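Local atomic coordinates of nuclear receptor subfamily 1 group I member 3 (Mus musculus, PDB entry 1XNX), a protein that activates transcription from retinoic acid, phenobarbital and xenobiotic response elements as a nuclear receptor that forms a heterodimer with RXR. Residues Leu12-Ile24 with Glu195-Gln207. Numbering follows the deposited sequence.
Sequences LQLNQQQKELVQI and EMALILNNHIMEQ
The backbone N atoms of L12 and Q13 both donate to the side-chain oxygen of N202, at 2.9 Å from L12 N to N202 OD1 and 3.1 Å from Q13 N to N202 OD1. Both donors come from the same face of the amide and lie above its plane, Q13 N far more steeply than L12 N. N202 CG lies anti to its own carbonyl carbon (chi1 -71°), which turns the amide out toward the loop 12-14 that leads into helix 16-32. With an alanine in place of N202, the N-H groups of L12 and Q13 would probably lose their shared acceptor, leaving the start of the modelled chain freer to move. The two segments belong to the mainly helical ligand-binding domain of a nuclear receptor, where residues 16-24 of helix 16-32 cross residues 195-206 of helix 186-206 at 95°, away from the androstenol pocket; helix 164-175 packs against M196, L200 and H203. Apolar packing centres on I199. Its CD1 meets L21 CD2, while its CG2 branch touches both V22 CG2 and L14 CD2. Q18 crosses I199 at a slant, its CB and CG against CG1 and CD1 and its NE2 3.6 Å from I199 CG1. N15 N donates to Q18 OE1 (2.7 Å) in the carbonyl plane, on a lone pair, which favours this turn of the amide. Farther along helix 186-206, L14 CD1 abuts E206 OE2, and L12 CG rests on M205 SD at 3.9 Å.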
loop_
_atom_site.group_PDB
_atom_site.type_symbol
_atom_site.label_atom_id
_atom_site.label_comp_id
_atom_site.label_asym_id
_atom_site.label_seq_id
_atom_site.Cartn_x
_atom_site.Cartn_y
_atom_site.Cartn_z
ATOM N N LEU A 12 -19.227 19.406 15.965
ATOM C CA LEU A 12 -19.163 19.109 14.502
ATOM C C LEU A 12 -18.578 20.287 13.734
ATOM O O LEU A 12 -19.305 21.041 13.080
ATOM C CB LEU A 12 -20.558 18.771 13.945
ATOM C CG LEU A 12 -20.917 17.279 13.925
ATOM C CD1 LEU A 12 -21.060 16.754 15.355
ATOM C CD2 LEU A 12 -22.204 17.059 13.136
ATOM N N GLN A 13 -17.258 20.422 13.830
ATOM C CA GLN A 13 -16.478 21.482 13.193
ATOM C C GLN A 13 -15.369 21.832 14.182
ATOM O O GLN A 13 -15.596 21.835 15.395
ATOM C CB GLN A 13 -17.317 22.737 12.923
ATOM C CG GLN A 13 -17.338 23.163 11.458
ATOM C CD GLN A 13 -17.790 24.603 11.266
ATOM O OE1 GLN A 13 -18.882 24.987 11.687
ATOM N NE2 GLN A 13 -16.945 25.408 10.628
ATOM N N LEU A 14 -14.175 22.119 13.664
ATOM C CA LEU A 14 -13.031 22.447 14.509
ATOM C C LEU A 14 -12.858 23.936 14.719
ATOM O O LEU A 14 -12.869 24.711 13.763
ATOM C CB LEU A 14 -11.741 21.904 13.897
ATOM C CG LEU A 14 -11.609 20.396 13.732
ATOM C CD1 LEU A 14 -10.289 20.088 13.061
ATOM C CD2 LEU A 14 -11.691 19.720 15.087
ATOM N N ASN A 15 -12.679 24.330 15.974
ATOM C CA ASN A 15 -12.471 25.725 16.300
ATOM C C ASN A 15 -10.965 25.976 16.313
ATOM O O ASN A 15 -10.175 25.035 16.189
ATOM C CB ASN A 15 -13.085 26.031 17.659
ATOM C CG ASN A 15 -12.490 25.204 18.757
ATOM O OD1 ASN A 15 -13.163 24.875 19.734
ATOM N ND2 ASN A 15 -11.213 24.869 18.620
ATOM N N GLN A 16 -10.567 27.235 16.471
ATOM C CA GLN A 16 -9.149 27.596 16.478
ATOM C C GLN A 16 -8.332 26.799 17.505
ATOM O O GLN A 16 -7.241 26.312 17.193
ATOM C CB GLN A 16 -9.002 29.098 16.736
ATOM C CG GLN A 16 -7.719 29.699 16.198
ATOM C CD GLN A 16 -7.609 29.591 14.683
ATOM O OE1 GLN A 16 -6.612 30.012 14.088
ATOM N NE2 GLN A 16 -8.637 29.028 14.051
ATOM N N GLN A 17 -8.862 26.669 18.722
ATOM C CA GLN A 17 -8.185 25.925 19.781
ATOM C C GLN A 17 -7.839 24.508 19.318
ATOM O O GLN A 17 -6.714 24.027 19.497
ATOM C CB GLN A 17 -9.074 25.846 21.032
ATOM C CG GLN A 17 -9.153 27.128 21.884
ATOM C CD GLN A 17 -9.895 28.278 21.207
ATOM O OE1 GLN A 17 -11.057 28.145 20.812
ATOM N NE2 GLN A 17 -9.224 29.419 21.084
ATOM N N GLN A 18 -8.821 23.848 18.709
ATOM C CA GLN A 18 -8.658 22.486 18.230
ATOM C C GLN A 18 -7.657 22.356 17.094
ATOM O O GLN A 18 -6.820 21.452 17.102
ATOM C CB GLN A 18 -10.016 21.941 17.809
ATOM C CG GLN A 18 -11.027 21.952 18.941
ATOM C CD GLN A 18 -12.420 21.589 18.485
ATOM O OE1 GLN A 18 -12.953 22.181 17.543
ATOM N NE2 GLN A 18 -13.024 20.614 19.155
ATOM N N LYS A 19 -7.744 23.254 16.117
ATOM C CA LYS A 19 -6.824 23.227 14.985
ATOM C C LYS A 19 -5.407 23.431 15.500
ATOM O O LYS A 19 -4.461 22.853 14.981
ATOM C CB LYS A 19 -7.156 24.332 13.982
ATOM C CG LYS A 19 -8.612 24.400 13.562
ATOM C CD LYS A 19 -8.731 24.919 12.138
ATOM C CE LYS A 19 -10.168 25.242 11.778
ATOM N NZ LYS A 19 -10.667 26.428 12.535
ATOM N N GLU A 20 -5.266 24.263 16.524
ATOM C CA GLU A 20 -3.959 24.525 17.112
ATOM C C GLU A 20 -3.450 23.277 17.825
ATOM O O GLU A 20 -2.255 22.987 17.805
ATOM C CB GLU A 20 -4.041 25.708 18.091
ATOM C CG GLU A 20 -3.933 27.079 17.415
ATOM C CD GLU A 20 -4.383 28.222 18.314
ATOM O OE1 GLU A 20 -3.998 28.235 19.504
ATOM O OE2 GLU A 20 -5.116 29.113 17.827
ATOM N N LEU A 21 -4.365 22.537 18.445
ATOM C CA LEU A 21 -3.994 21.317 19.152
ATOM C C LEU A 21 -3.485 20.269 18.161
ATOM O O LEU A 21 -2.459 19.623 18.395
ATOM C CB LEU A 21 -5.194 20.762 19.921
ATOM C CG LEU A 21 -4.933 19.522 20.776
ATOM C CD1 LEU A 21 -3.860 19.812 21.789
ATOM C CD2 LEU A 21 -6.203 19.118 21.487
ATOM N N VAL A 22 -4.198 20.103 17.052
ATOM C CA VAL A 22 -3.785 19.132 16.058
ATOM C C VAL A 22 -2.355 19.432 15.644
ATOM O O VAL A 22 -1.507 18.535 15.580
ATOM C CB VAL A 22 -4.668 19.181 14.791
ATOM C CG1 VAL A 22 -4.122 18.198 13.757
ATOM C CG2 VAL A 22 -6.125 18.853 15.132
ATOM N N GLN A 23 -2.085 20.705 15.372
ATOM C CA GLN A 23 -0.754 21.114 14.942
ATOM C C GLN A 23 0.309 20.766 15.984
ATOM O O GLN A 23 1.381 20.255 15.630
ATOM C CB GLN A 23 -0.747 22.612 14.623
ATOM C CG GLN A 23 -1.723 22.976 13.505
ATOM C CD GLN A 23 -1.401 22.287 12.175
ATOM O OE1 GLN A 23 -2.298 21.997 11.381
ATOM N NE2 GLN A 23 -0.118 22.040 11.923
ATOM N N ILE A 24 0.010 21.026 17.258
ATOM C CA ILE A 24 0.949 20.717 18.328
ATOM C C ILE A 24 1.233 19.212 18.307
ATOM O O ILE A 24 2.392 18.793 18.360
ATOM C CB ILE A 24 0.386 21.136 19.716
ATOM C CG1 ILE A 24 0.478 22.649 19.870
ATOM C CG2 ILE A 24 1.156 20.459 20.840
ATOM C CD1 ILE A 24 -0.071 23.169 21.181
ATOM N N GLU A 195 -12.246 15.150 24.624
ATOM C CA GLU A 195 -11.945 16.310 23.775
ATOM C C GLU A 195 -11.066 15.864 22.617
ATOM O O GLU A 195 -11.110 16.425 21.516
ATOM C CB GLU A 195 -11.230 17.412 24.569
ATOM C CG GLU A 195 -12.000 17.904 25.806
ATOM C CD GLU A 195 -11.432 19.194 26.404
ATOM O OE1 GLU A 195 -10.196 19.305 26.582
ATOM O OE2 GLU A 195 -12.234 20.099 26.712
ATOM N N MET A 196 -10.278 14.831 22.881
ATOM C CA MET A 196 -9.386 14.273 21.886
ATOM C C MET A 196 -10.214 13.533 20.845
ATOM O O MET A 196 -9.992 13.706 19.649
ATOM C CB MET A 196 -8.409 13.316 22.558
ATOM C CG MET A 196 -6.988 13.445 22.069
ATOM S SD MET A 196 -6.396 15.124 22.211
ATOM C CE MET A 196 -6.438 15.374 23.975
ATOM N N ALA A 197 -11.183 12.729 21.294
ATOM C CA ALA A 197 -12.036 11.964 20.370
ATOM C C ALA A 197 -12.926 12.866 19.511
ATOM O O ALA A 197 -13.112 12.624 18.312
ATOM C CB ALA A 197 -12.905 10.951 21.141
ATOM N N LEU A 198 -13.477 13.905 20.128
ATOM C CA LEU A 198 -14.330 14.837 19.412
ATOM C C LEU A 198 -13.518 15.509 18.304
ATOM O O LEU A 198 -14.023 15.737 17.207
ATOM C CB LEU A 198 -14.877 15.890 20.376
ATOM C CG LEU A 198 -15.682 17.025 19.732
ATOM C CD1 LEU A 198 -16.941 16.457 19.124
ATOM C CD2 LEU A 198 -16.007 18.096 20.772
ATOM N N ILE A 199 -12.261 15.838 18.588
ATOM C CA ILE A 199 -11.424 16.460 17.569
ATOM C C ILE A 199 -11.113 15.434 16.489
ATOM O O ILE A 199 -11.005 15.777 15.313
ATOM C CB ILE A 199 -10.091 16.986 18.145
ATOM C CG1 ILE A 199 -10.364 18.118 19.149
ATOM C CG2 ILE A 199 -9.199 17.470 17.012
ATOM C CD1 ILE A 199 -9.122 18.651 19.853
ATOM N N LEU A 200 -10.961 14.174 16.885
ATOM C CA LEU A 200 -10.675 13.121 15.914
ATOM C C LEU A 200 -11.875 13.054 14.981
ATOM O O LEU A 200 -11.771 13.256 13.772
ATOM C CB LEU A 200 -10.516 11.767 16.612
ATOM C CG LEU A 200 -9.750 10.638 15.906
ATOM C CD1 LEU A 200 -10.194 9.346 16.547
ATOM C CD2 LEU A 200 -10.013 10.590 14.413
ATOM N N ASN A 201 -13.024 12.781 15.576
ATOM C CA ASN A 201 -14.267 12.677 14.837
ATOM C C ASN A 201 -14.524 13.843 13.884
ATOM O O ASN A 201 -14.669 13.644 12.675
ATOM C CB ASN A 201 -15.434 12.575 15.802
ATOM C CG ASN A 201 -16.737 12.476 15.087
ATOM O OD1 ASN A 201 -17.189 11.381 14.738
ATOM N ND2 ASN A 201 -17.346 13.624 14.825
ATOM N N ASN A 202 -14.593 15.057 14.428
ATOM C CA ASN A 202 -14.855 16.239 13.618
ATOM C C ASN A 202 -13.787 16.456 12.555
ATOM O O ASN A 202 -14.093 16.937 11.448
ATOM C CB ASN A 202 -14.984 17.473 14.516
ATOM C CG ASN A 202 -16.281 17.476 15.335
ATOM O OD1 ASN A 202 -16.553 18.419 16.079
ATOM N ND2 ASN A 202 -17.081 16.422 15.193
ATOM N N HIS A 203 -12.545 16.095 12.883
ATOM C CA HIS A 203 -11.444 16.228 11.935
ATOM C C HIS A 203 -11.731 15.348 10.729
ATOM O O HIS A 203 -11.581 15.779 9.587
ATOM C CB HIS A 203 -10.114 15.805 12.567
ATOM C CG HIS A 203 -9.046 15.480 11.561
ATOM N ND1 HIS A 203 -8.921 14.233 10.981
ATOM C CD2 HIS A 203 -8.080 16.249 11.002
ATOM C CE1 HIS A 203 -7.928 14.250 10.111
ATOM N NE2 HIS A 203 -7.402 15.461 10.104
ATOM N N ILE A 204 -12.147 14.112 10.996
ATOM C CA ILE A 204 -12.467 13.168 9.938
ATOM C C ILE A 204 -13.529 13.734 9.014
ATOM O O ILE A 204 -13.390 13.659 7.790
ATOM C CB ILE A 204 -12.965 11.815 10.514
ATOM C CG1 ILE A 204 -11.770 11.009 11.036
ATOM C CG2 ILE A 204 -13.735 11.033 9.453
ATOM C CD1 ILE A 204 -12.146 9.682 11.617
ATOM N N MET A 205 -14.588 14.301 9.586
ATOM C CA MET A 205 -15.656 14.871 8.767
ATOM C C MET A 205 -15.102 15.969 7.855
ATOM O O MET A 205 -15.389 16.002 6.656
ATOM C CB MET A 205 -16.765 15.431 9.658
ATOM C CG MET A 205 -17.506 14.366 10.446
ATOM S SD MET A 205 -18.790 15.045 11.523
ATOM C CE MET A 205 -20.151 15.098 10.382
ATOM N N GLU A 206 -14.296 16.856 8.430
ATOM C CA GLU A 206 -13.677 17.941 7.674
ATOM C C GLU A 206 -12.995 17.408 6.409
ATOM O O GLU A 206 -12.856 18.130 5.420
ATOM C CB GLU A 206 -12.645 18.651 8.558
ATOM C CG GLU A 206 -11.950 19.864 7.945
ATOM C CD GLU A 206 -10.687 20.242 8.718
ATOM O OE1 GLU A 206 -9.674 19.505 8.610
ATOM O OE2 GLU A 206 -10.705 21.265 9.446
ATOM N N GLN A 207 -12.560 16.150 6.447
ATOM C CA GLN A 207 -11.895 15.536 5.298
ATOM C C GLN A 207 -12.786 14.515 4.601
ATOM O O GLN A 207 -12.299 13.532 4.034
ATOM C CB GLN A 207 -10.585 14.860 5.723
ATOM C CG GLN A 207 -9.329 15.672 5.447
ATOM C CD GLN A 207 -9.306 16.972 6.207
ATOM O OE1 GLN A 207 -9.502 16.993 7.420
ATOM N NE2 GLN A 207 -9.058 18.068 5.502
#